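Long-range contact in endoglucanase E-5 (Thermobifida fusca, PDB 2CKS), which hydrolyses internal beta-1,4-glucosidic linkages of cellulose, lichenin and cereal beta-D-glucans, here represented by its catalytic domain: residues A[227-232]-A[258-263]. Residues are numbered along the deposited sequence; the frame is centred on the assembly and turned at random.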
loop_
_atom_site.group_PDB
_atom_site.type_symbol
_atom_site.label_atom_id
_atom_site.label_comp_id
_atom_site.label_asym_id
_atom_site.label_seq_id
_atom_site.Cartn_x
_atom_site.Cartn_y
_atom_site.Cartn_z
ATOM N N VAL A 227 11.332 -1.019 -4.189
ATOM C CA VAL A 227 10.031 -0.498 -4.578
ATOM C C VAL A 227 8.944 -1.413 -4.013
ATOM O O VAL A 227 9.090 -2.635 -4.017
ATOM C CB VAL A 227 9.889 -0.428 -6.114
ATOM C CG1 VAL A 227 8.478 -0.035 -6.509
ATOM C CG2 VAL A 227 10.888 0.543 -6.697
ATOM N N PHE A 228 7.870 -0.817 -3.508
ATOM C CA PHE A 228 6.665 -1.561 -3.179
ATOM C C PHE A 228 5.498 -0.935 -3.921
ATOM O O PHE A 228 5.296 0.277 -3.870
ATOM C CB PHE A 228 6.393 -1.556 -1.673
ATOM C CG PHE A 228 5.454 -2.649 -1.243
ATOM C CD1 PHE A 228 5.937 -3.802 -0.625
ATOM C CD2 PHE A 228 4.093 -2.547 -1.484
ATOM C CE1 PHE A 228 5.068 -4.827 -0.268
ATOM C CE2 PHE A 228 3.222 -3.580 -1.121
ATOM C CZ PHE A 228 3.719 -4.710 -0.511
ATOM N N VAL A 229 4.724 -1.760 -4.611
ATOM C CA VAL A 229 3.566 -1.265 -5.323
ATOM C C VAL A 229 2.380 -1.256 -4.348
ATOM O O VAL A 229 1.638 -2.219 -4.245
ATOM C CB VAL A 229 3.309 -2.081 -6.605
ATOM C CG1 VAL A 229 1.989 -1.694 -7.246
ATOM C CG2 VAL A 229 4.467 -1.857 -7.581
ATOM N N THR A 230 2.223 -0.156 -3.615
ATOM C CA THR A 230 1.201 -0.095 -2.564
ATOM C C THR A 230 -0.214 0.103 -3.103
ATOM O O THR A 230 -1.178 -0.053 -2.366
ATOM C CB THR A 230 1.515 0.995 -1.527
ATOM O OG1 THR A 230 1.753 2.240 -2.181
ATOM C CG2 THR A 230 2.802 0.709 -0.782
ATOM N N GLU A 231 -0.342 0.425 -4.384
ATOM C CA GLU A 231 -1.656 0.588 -4.980
ATOM C C GLU A 231 -1.570 0.364 -6.476
ATOM O O GLU A 231 -0.804 1.030 -7.156
ATOM C CB GLU A 231 -2.169 1.991 -4.691
ATOM C CG GLU A 231 -3.647 2.168 -4.921
ATOM C CD GLU A 231 -4.083 3.583 -4.627
ATOM O OE1 GLU A 231 -4.553 4.261 -5.565
ATOM O OE2 GLU A 231 -3.948 4.010 -3.460
ATOM N N PHE A 232 -2.353 -0.577 -6.992
ATOM C CA PHE A 232 -2.496 -0.703 -8.441
ATOM C C PHE A 232 -3.856 -1.226 -8.827
ATOM O O PHE A 232 -4.568 -1.820 -8.022
ATOM C CB PHE A 232 -1.407 -1.593 -9.060
ATOM C CG PHE A 232 -1.671 -3.069 -8.927
ATOM C CD1 PHE A 232 -1.357 -3.733 -7.767
ATOM C CD2 PHE A 232 -2.229 -3.791 -9.972
ATOM C CE1 PHE A 232 -1.584 -5.079 -7.633
ATOM C CE2 PHE A 232 -2.478 -5.162 -9.836
ATOM C CZ PHE A 232 -2.148 -5.801 -8.654
ATOM N N ARG A 258 11.168 -9.647 -10.081
ATOM C CA ARG A 258 11.972 -8.730 -9.279
ATOM C C ARG A 258 11.605 -8.771 -7.797
ATOM O O ARG A 258 12.168 -8.020 -6.991
ATOM C CB ARG A 258 11.801 -7.312 -9.808
ATOM C CG ARG A 258 12.174 -7.146 -11.274
ATOM C CD ARG A 258 13.642 -7.274 -11.521
ATOM N NE ARG A 258 13.961 -7.120 -12.934
ATOM C CZ ARG A 258 14.424 -6.007 -13.485
ATOM N NH1 ARG A 258 14.646 -4.917 -12.754
ATOM N NH2 ARG A 258 14.694 -5.988 -14.783
ATOM N N LYS A 259 10.672 -9.660 -7.452
ATOM C CA LYS A 259 10.146 -9.807 -6.098
ATOM C C LYS A 259 9.670 -8.475 -5.505
ATOM O O LYS A 259 9.916 -8.164 -4.338
ATOM C CB LYS A 259 11.153 -10.533 -5.205
ATOM C CG LYS A 259 11.463 -11.951 -5.714
ATOM C CD LYS A 259 11.790 -12.921 -4.594
ATOM C CE LYS A 259 11.623 -14.387 -5.027
ATOM N NZ LYS A 259 10.247 -14.922 -4.757
ATOM N N ILE A 260 8.972 -7.712 -6.336
ATOM C CA ILE A 260 8.352 -6.456 -5.930
ATOM C C ILE A 260 6.970 -6.747 -5.350
ATOM O O ILE A 260 6.090 -7.264 -6.043
ATOM C CB ILE A 260 8.222 -5.517 -7.127
ATOM C CG1 ILE A 260 9.614 -5.119 -7.646
ATOM C CG2 ILE A 260 7.419 -4.270 -6.749
ATOM C CD1 ILE A 260 9.592 -4.526 -9.041
ATOM N N GLY A 261 6.785 -6.421 -4.075
ATOM C CA GLY A 261 5.511 -6.654 -3.419
ATOM C C GLY A 261 4.438 -5.714 -3.933
ATOM O O GLY A 261 4.733 -4.653 -4.499
ATOM N N TRP A 262 3.185 -6.117 -3.752
ATOM C CA TRP A 262 2.056 -5.306 -4.166
ATOM C C TRP A 262 0.796 -5.526 -3.348
ATOM O O TRP A 262 0.576 -6.598 -2.779
ATOM C CB TRP A 262 1.731 -5.534 -5.647
ATOM C CG TRP A 262 1.581 -6.973 -6.164
ATOM C CD1 TRP A 262 2.513 -7.676 -6.868
ATOM C CD2 TRP A 262 0.411 -7.816 -6.114
ATOM N NE1 TRP A 262 2.014 -8.902 -7.245
ATOM C CE2 TRP A 262 0.725 -9.015 -6.799
ATOM C CE3 TRP A 262 -0.858 -7.696 -5.527
ATOM C CZ2 TRP A 262 -0.180 -10.074 -6.921
ATOM C CZ3 TRP A 262 -1.765 -8.744 -5.675
ATOM C CH2 TRP A 262 -1.419 -9.912 -6.362
ATOM N N THR A 263 -0.023 -4.479 -3.309
ATOM C CA THR A 263 -1.369 -4.532 -2.752
ATOM C C THR A 263 -2.321 -3.889 -3.747
ATOM O O THR A 263 -2.189 -2.702 -4.050
ATOM C CB THR A 263 -1.448 -3.812 -1.367
ATOM O OG1 THR A 263 -0.725 -2.571 -1.387
ATOM C CG2 THR A 263 -0.789 -4.634 -0.289
HETATM O O HOH W 1 8.908 -5.292 -2.461
#
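The last two parallel strands of the (beta/alpha)8 barrel pair where Val-229 faces Trp-262. Val-229 N donates to Gly-261 O (2.9 Å), and Thr-263 N returns a bond to Val-229 O (3.0 Å). One step earlier a water bridges the strands, giving a hydrogen to Val-227 O and accepting one from Gly-261 N. The Phe-228 ring lies against the backbone, with Gly-261 C 3.6 Å above its plane; a glycine suits this place, since a CB would run into Phe-228 CE1. On the sheet face that carries Val-229 and Trp-262, Val-229 CG2 meets CG2 of Ile-260, just before the strand, at 3.9 Å; these branched side chains pack with Met-255 of helix 245-258, the connection in this beta-alpha-beta unit. Farther along, Phe-232 and Trp-262 form an offset edge-to-face pair, Phe-232 CE1 reaching Trp-262 CE3 at 3.4 Å with planes at 85°. Trp-262 CG sits between its backbone N and carbonyl carbon (chi1 50°), and the indole presents its face to the Phe-232 edge. Thr-263, small and polar, satisfies Thr-230 O through OG1 (2.7 Å), approaching from above the carbonyl plane. Thr-230 OG1 itself bonds to His-204 and Glu-135. Glu-231, probably the catalytic nucleophile as in other family 5 enzymes, points away from 258-263; its OE1 ligates a zinc ion shared with Glu-139 and hydrogen-bonds Tyr-206 OH, while OE2 salt-bridges Arg-61.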